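Ribokinase (Staphylococcus aureus, PDB 3RY7) catalyses the ATP- and magnesium-dependent phosphorylation of ribose at O-5, giving D-ribose 5-phosphate for nucleotide and amino acid synthesis or the pentose phosphate pathway. Local coordinates at residues T228-I239 against L271-N279. Numbering follows the deposited sequence.
Sequences TYFATKNQSQHI and LADAIDFGN
Phe-230 lies against Leu-271, Ala-272 and Ile-275 of helix 271-279, which approach its ring obliquely. CB of Leu-271 makes an off-centre CH-pi contact, 4.1 Å from the centroid of the Phe-230 ring and 29° off its normal. One turn further along the helix, Ile-275 CD1 packs 3.6 Å from Phe-230 CD1 and also touches Phe-230 CB; Ile-275 CG2, anti to the backbone N, turns instead to Thr-228 CB at 3.9 Å. On the neighbouring strand, in the conformer described, Ile-239 CD1 lies 3.6 Å from Ala-272 CB. The helix thus covers one face of the hairpin 228-239, whose antiparallel strands form the edge of the large sheet of the PfkB-type kinase fold: its axis runs 21° from strand 236-239 and roughly antiparallel to strand 228-231. Tyr-229 and Ala-231, directed away from helix 271-279, pack on helix 201-213 on the other face. Near the turn, Thr-232 CG2 and Leu-271 CD2 meet tip to tip, while Thr-232 OG1 accepts from Gln-235 N in an ST motif. A water accepts from both Gln-235 NE2 (2.7 Å) and Leu-271 N, linking the turn to the helix. At the opposite end, Asn-279, probably an ATP-binding residue, donates from ND2 to Thr-228 OG1 (3.1 Å, 161° at the hydrogen), with the hydroxyl oxygen nearly in the amide plane, which would help fix the amide's rotation, consistent with a place beside the nucleotide site.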
ATOM      1  N   THR A 228     -24.323   3.604   6.155  1.00 39.75           N
ATOM      2  CA  THR A 228     -25.114   2.373   6.176  1.00 38.76           C
ATOM      3  C   THR A 228     -26.458   2.582   6.866  1.00 40.90           C
ATOM      4  O   THR A 228     -26.516   3.152   7.950  1.00 32.29           O
ATOM      5  CB  THR A 228     -24.401   1.251   6.965  1.00 41.30           C
ATOM      6  OG1 THR A 228     -22.996   1.264   6.687  1.00 42.50           O
ATOM      7  CG2 THR A 228     -24.988  -0.110   6.593  1.00 39.00           C
ATOM      8  N   TYR A 229     -27.528   2.099   6.238  1.00 40.10           N
ATOM      9  CA  TYR A 229     -28.849   2.046   6.856  1.00 36.24           C
ATOM     10  C   TYR A 229     -29.190   0.622   7.309  1.00 37.52           C
ATOM     11  O   TYR A 229     -28.869  -0.358   6.628  1.00 32.54           O
ATOM     12  CB  TYR A 229     -29.909   2.549   5.867  1.00 41.84           C
ATOM     13  CG  TYR A 229     -31.351   2.450   6.347  1.00 43.98           C
ATOM     14  CD1 TYR A 229     -32.214   1.503   5.805  1.00 41.73           C
ATOM     15  CD2 TYR A 229     -31.849   3.305   7.329  1.00 38.51           C
ATOM     16  CE1 TYR A 229     -33.534   1.398   6.225  1.00 40.30           C
ATOM     17  CE2 TYR A 229     -33.171   3.212   7.756  1.00 40.24           C
ATOM     18  CZ  TYR A 229     -34.007   2.251   7.197  1.00 39.64           C
ATOM     19  OH  TYR A 229     -35.316   2.130   7.597  1.00 44.22           O
ATOM     20  N   PHE A 230     -29.831   0.501   8.465  1.00 31.05           N
ATOM     21  CA  PHE A 230     -30.374  -0.789   8.854  1.00 30.31           C
ATOM     22  C   PHE A 230     -31.784  -0.725   9.447  1.00 34.13           C
ATOM     23  O   PHE A 230     -32.252   0.325   9.896  1.00 32.83           O
ATOM     24  CB  PHE A 230     -29.399  -1.567   9.742  1.00 29.27           C
ATOM     25  CG  PHE A 230     -29.491  -1.244  11.198  1.00 30.45           C
ATOM     26  CD1 PHE A 230     -28.740  -0.222  11.739  1.00 32.60           C
ATOM     27  CD2 PHE A 230     -30.308  -1.986  12.033  1.00 34.72           C
ATOM     28  CE1 PHE A 230     -28.799   0.071  13.085  1.00 40.27           C
ATOM     29  CE2 PHE A 230     -30.381  -1.702  13.388  1.00 36.43           C
ATOM     30  CZ  PHE A 230     -29.624  -0.668  13.916  1.00 44.87           C
ATOM     31  N   ALA A 231     -32.465  -1.860   9.405  1.00 34.79           N
ATOM     32  CA  ALA A 231     -33.808  -1.996   9.957  1.00 28.85           C
ATOM     33  C   ALA A 231     -34.107  -3.434  10.398  1.00 32.45           C
ATOM     34  O   ALA A 231     -33.658  -4.409   9.774  1.00 29.20           O
ATOM     35  CB  ALA A 231     -34.840  -1.538   8.939  1.00 25.78           C
ATOM     36  N   THR A 232     -34.850  -3.552  11.492  1.00 32.34           N
ATOM     37  CA  THR A 232     -35.524  -4.790  11.857  1.00 33.70           C
ATOM     38  C   THR A 232     -36.984  -4.409  12.078  1.00 37.49           C
ATOM     39  O   THR A 232     -37.367  -3.275  11.807  1.00 33.08           O
ATOM     40  CB  THR A 232     -34.952  -5.399  13.145  1.00 30.19           C
ATOM     41  OG1 THR A 232     -35.232  -4.534  14.259  1.00 27.77           O
ATOM     42  CG2 THR A 232     -33.431  -5.643  13.005  1.00 30.19           C
ATOM     43  N   LYS A 233     -37.803  -5.338  12.562  1.00 34.36           N
ATOM     44  CA  LYS A 233     -39.182  -4.995  12.916  1.00 37.18           C
ATOM     45  C   LYS A 233     -39.182  -3.929  14.013  1.00 39.34           C
ATOM     46  O   LYS A 233     -40.059  -3.067  14.036  1.00 36.63           O
ATOM     47  CB  LYS A 233     -39.964  -6.236  13.376  1.00 35.36           C
ATOM     48  CG  LYS A 233     -39.484  -6.836  14.699  1.00 38.73           C
ATOM     49  CD  LYS A 233     -40.317  -8.056  15.081  1.00 44.62           C
ATOM     50  CE  LYS A 233     -39.843  -8.680  16.392  1.00 52.02           C
ATOM     51  NZ  LYS A 233     -40.645  -9.896  16.759  1.00 65.38           N
ATOM     52  N   ASN A 234     -38.173  -3.981  14.889  1.00 30.97           N
ATOM     53  CA  ASN A 234     -38.047  -3.076  16.043  1.00 42.46           C
ATOM     54  C   ASN A 234     -37.140  -1.850  15.874  1.00 42.42           C
ATOM     55  O   ASN A 234     -37.274  -0.871  16.614  1.00 42.54           O
ATOM     56  CB  ASN A 234     -37.542  -3.854  17.264  1.00 36.79           C
ATOM     57  CG  ASN A 234     -38.562  -4.832  17.795  1.00 40.02           C
ATOM     58  OD1 ASN A 234     -39.768  -4.661  17.603  1.00 42.37           O
ATOM     59  ND2 ASN A 234     -38.081  -5.875  18.471  1.00 40.25           N
ATOM     60  N   GLN A 235     -36.197  -1.911  14.938  1.00 47.39           N
ATOM     61  CA  GLN A 235     -35.193  -0.849  14.811  1.00 37.30           C
ATOM     62  C   GLN A 235     -35.143  -0.228  13.433  1.00 37.23           C
ATOM     63  O   GLN A 235     -35.540  -0.837  12.443  1.00 38.52           O
ATOM     64  CB  GLN A 235     -33.807  -1.367  15.169  1.00 37.65           C
ATOM     65  CG  GLN A 235     -33.713  -1.984  16.534  1.00 37.54           C
ATOM     66  CD  GLN A 235     -32.282  -2.282  16.891  1.00 40.07           C
ATOM     67  OE1 GLN A 235     -31.428  -1.399  16.835  1.00 48.73           O
ATOM     68  NE2 GLN A 235     -32.004  -3.527  17.247  1.00 38.51           N
ATOM     69  N   SER A 236     -34.664   1.006  13.384  1.00 38.66           N
ATOM     70  CA  SER A 236     -34.457   1.713  12.127  1.00 36.88           C
ATOM     71  C   SER A 236     -33.430   2.789  12.407  1.00 43.34           C
ATOM     72  O   SER A 236     -33.684   3.706  13.191  1.00 47.07           O
ATOM     73  CB  SER A 236     -35.753   2.332  11.601  1.00 32.98           C
ATOM     74  OG  SER A 236     -35.576   2.868  10.294  1.00 40.35           O
ATOM     75  N   GLN A 237     -32.265   2.657  11.784  1.00 36.88           N
ATOM     76  CA  GLN A 237     -31.160   3.565  12.048  1.00 40.56           C
ATOM     77  C   GLN A 237     -30.310   3.810  10.800  1.00 42.85           C
ATOM     78  O   GLN A 237     -30.140   2.930   9.953  1.00 35.21           O
ATOM     79  CB  GLN A 237     -30.316   3.037  13.208  1.00 40.21           C
ATOM     80  CG  GLN A 237     -29.289   4.011  13.757  1.00 47.97           C
ATOM     81  CD  GLN A 237     -28.711   3.529  15.078  1.00 52.03           C
ATOM     82  OE1 GLN A 237     -29.321   2.703  15.760  1.00 53.00           O
ATOM     83  NE2 GLN A 237     -27.529   4.036  15.444  1.00 47.55           N
ATOM     84  N   HIS A 238     -29.813   5.034  10.682  1.00 42.70           N
ATOM     85  CA  HIS A 238     -28.887   5.407   9.625  1.00 44.08           C
ATOM     86  C   HIS A 238     -27.561   5.755  10.313  1.00 46.91           C
ATOM     87  O   HIS A 238     -27.510   6.633  11.177  1.00 45.97           O
ATOM     88  CB  HIS A 238     -29.456   6.596   8.850  1.00 42.03           C
ATOM     89  CG  HIS A 238     -28.564   7.109   7.758  1.00 54.77           C
ATOM     90  ND1 HIS A 238     -27.210   7.311   7.928  1.00 53.03           N
ATOM     91  CD2 HIS A 238     -28.848   7.505   6.494  1.00 56.28           C
ATOM     92  CE1 HIS A 238     -26.695   7.783   6.806  1.00 49.93           C
ATOM     93  NE2 HIS A 238     -27.667   7.915   5.922  1.00 54.05           N
ATOM     94  N   ILE A 239     -26.496   5.035   9.971  1.00 42.89           N
ATOM     95  CA  ILE A 239     -25.191   5.210  10.602  0.58 42.31           C
ATOM     96  C   ILE A 239     -24.140   5.741   9.626  1.00 45.95           C
ATOM     97  O   ILE A 239     -24.012   5.220   8.519  1.00 47.12           O
ATOM     98  CB  ILE A 239     -24.677   3.884  11.183  0.58 42.27           C
ATOM     99  CG1 ILE A 239     -25.671   3.327  12.196  0.58 41.00           C
ATOM    100  CG2 ILE A 239     -23.300   4.060  11.807  0.58 38.37           C
ATOM    101  CD1 ILE A 239     -25.020   2.611  13.350  0.58 40.18           C
ATOM    102  N   LEU A 271     -26.559  -4.683  16.574  1.00 27.36           N
ATOM    103  CA  LEU A 271     -26.529  -4.319  15.164  1.00 31.73           C
ATOM    104  C   LEU A 271     -25.692  -3.068  14.892  1.00 34.76           C
ATOM    105  O   LEU A 271     -24.822  -3.086  14.030  1.00 32.24           O
ATOM    106  CB  LEU A 271     -27.948  -4.117  14.626  1.00 30.73           C
ATOM    107  CG  LEU A 271     -28.498  -5.284  13.806  1.00 40.64           C
ATOM    108  CD1 LEU A 271     -27.898  -6.572  14.294  1.00 37.88           C
ATOM    109  CD2 LEU A 271     -30.024  -5.356  13.865  1.00 30.71           C
ATOM    110  N   ALA A 272     -25.970  -1.980  15.610  1.00 29.74           N
ATOM    111  CA  ALA A 272     -25.271  -0.716  15.367  1.00 36.98           C
ATOM    112  C   ALA A 272     -23.765  -0.785  15.690  1.00 31.22           C
ATOM    113  O   ALA A 272     -22.950  -0.221  14.967  1.00 30.69           O
ATOM    114  CB  ALA A 272     -25.946   0.439  16.127  1.00 36.61           C
ATOM    115  N   ASP A 273     -23.411  -1.471  16.773  1.00 29.65           N
ATOM    116  CA  ASP A 273     -22.005  -1.665  17.124  1.00 32.78           C
ATOM    117  C   ASP A 273     -21.264  -2.485  16.057  1.00 41.77           C
ATOM    118  O   ASP A 273     -20.144  -2.139  15.643  1.00 33.95           O
ATOM    119  CB  ASP A 273     -21.896  -2.347  18.492  1.00 32.65           C
ATOM    120  CG  ASP A 273     -20.521  -2.952  18.742  1.00 45.27           C
ATOM    121  OD1 ASP A 273     -20.482  -4.145  19.112  1.00 51.34           O
ATOM    122  OD2 ASP A 273     -19.487  -2.254  18.566  1.00 52.70           O
ATOM    123  N   ALA A 274     -21.892  -3.574  15.617  1.00 34.45           N
ATOM    124  CA  ALA A 274     -21.319  -4.417  14.579  1.00 30.85           C
ATOM    125  C   ALA A 274     -21.177  -3.642  13.270  1.00 26.52           C
ATOM    126  O   ALA A 274     -20.191  -3.790  12.560  1.00 32.53           O
ATOM    127  CB  ALA A 274     -22.173  -5.695  14.378  1.00 31.89           C
ATOM    128  N   ILE A 275     -22.158  -2.810  12.953  1.00 23.61           N
ATOM    129  CA  ILE A 275     -22.089  -2.001  11.742  1.00 28.88           C
ATOM    130  C   ILE A 275     -20.981  -0.938  11.820  1.00 41.99           C
ATOM    131  O   ILE A 275     -20.344  -0.602  10.807  1.00 34.16           O
ATOM    132  CB  ILE A 275     -23.449  -1.355  11.433  1.00 36.50           C
ATOM    133  CG1 ILE A 275     -24.446  -2.447  11.007  1.00 32.68           C
ATOM    134  CG2 ILE A 275     -23.304  -0.278  10.361  1.00 27.53           C
ATOM    135  CD1 ILE A 275     -25.814  -1.924  10.649  1.00 27.95           C
ATOM    136  N   ASP A 276     -20.752  -0.433  13.032  1.00 40.98           N
ATOM    137  CA  ASP A 276     -19.681   0.522  13.294  1.00 38.89           C
ATOM    138  C   ASP A 276     -18.319  -0.123  13.050  1.00 36.10           C
ATOM    139  O   ASP A 276     -17.487   0.397  12.298  1.00 38.39           O
ATOM    140  CB  ASP A 276     -19.754   1.017  14.738  1.00 39.39           C
ATOM    141  CG  ASP A 276     -18.637   1.989  15.068  1.00 46.81           C
ATOM    142  OD1 ASP A 276     -17.745   1.647  15.883  1.00 47.38           O
ATOM    143  OD2 ASP A 276     -18.648   3.087  14.480  1.00 40.96           O
ATOM    144  N   PHE A 277     -18.105  -1.257  13.710  1.00 35.39           N
ATOM    145  CA  PHE A 277     -16.904  -2.060  13.531  1.00 36.29           C
ATOM    146  C   PHE A 277     -16.657  -2.439  12.068  1.00 38.01           C
ATOM    147  O   PHE A 277     -15.517  -2.419  11.604  1.00 34.50           O
ATOM    148  CB  PHE A 277     -17.011  -3.319  14.370  1.00 30.97           C
ATOM    149  CG  PHE A 277     -15.797  -4.200  14.309  1.00 44.29           C
ATOM    150  CD1 PHE A 277     -14.756  -4.036  15.220  1.00 44.55           C
ATOM    151  CD2 PHE A 277     -15.702  -5.216  13.365  1.00 37.48           C
ATOM    152  CE1 PHE A 277     -13.633  -4.858  15.184  1.00 41.46           C
ATOM    153  CE2 PHE A 277     -14.584  -6.043  13.322  1.00 38.47           C
ATOM    154  CZ  PHE A 277     -13.549  -5.863  14.238  1.00 41.98           C
ATOM    155  N   GLY A 278     -17.723  -2.789  11.352  1.00 34.95           N
ATOM    156  CA  GLY A 278     -17.620  -3.118   9.941  1.00 31.13           C
ATOM    157  C   GLY A 278     -17.165  -1.919   9.129  1.00 35.59           C
ATOM    158  O   GLY A 278     -16.361  -2.041   8.203  1.00 31.35           O
ATOM    159  N   ASN A 279     -17.698  -0.750   9.467  1.00 35.73           N
ATOM    160  CA  ASN A 279     -17.328   0.475   8.776  1.00 35.49           C
ATOM    161  C   ASN A 279     -15.893   0.900   9.108  1.00 34.78           C
ATOM    162  O   ASN A 279     -15.212   1.489   8.266  1.00 37.37           O
ATOM    163  CB  ASN A 279     -18.336   1.593   9.055  1.00 35.54           C
ATOM    164  CG  ASN A 279     -19.568   1.515   8.147  1.00 44.20           C
ATOM    165  OD1 ASN A 279     -19.470   1.168   6.964  1.00 36.07           O
ATOM    166  ND2 ASN A 279     -20.736   1.852   8.701  1.00 44.49           N
TER
HETATM  167  O   HOH W   1     -29.532  -4.581  17.770  1.00 27.84           O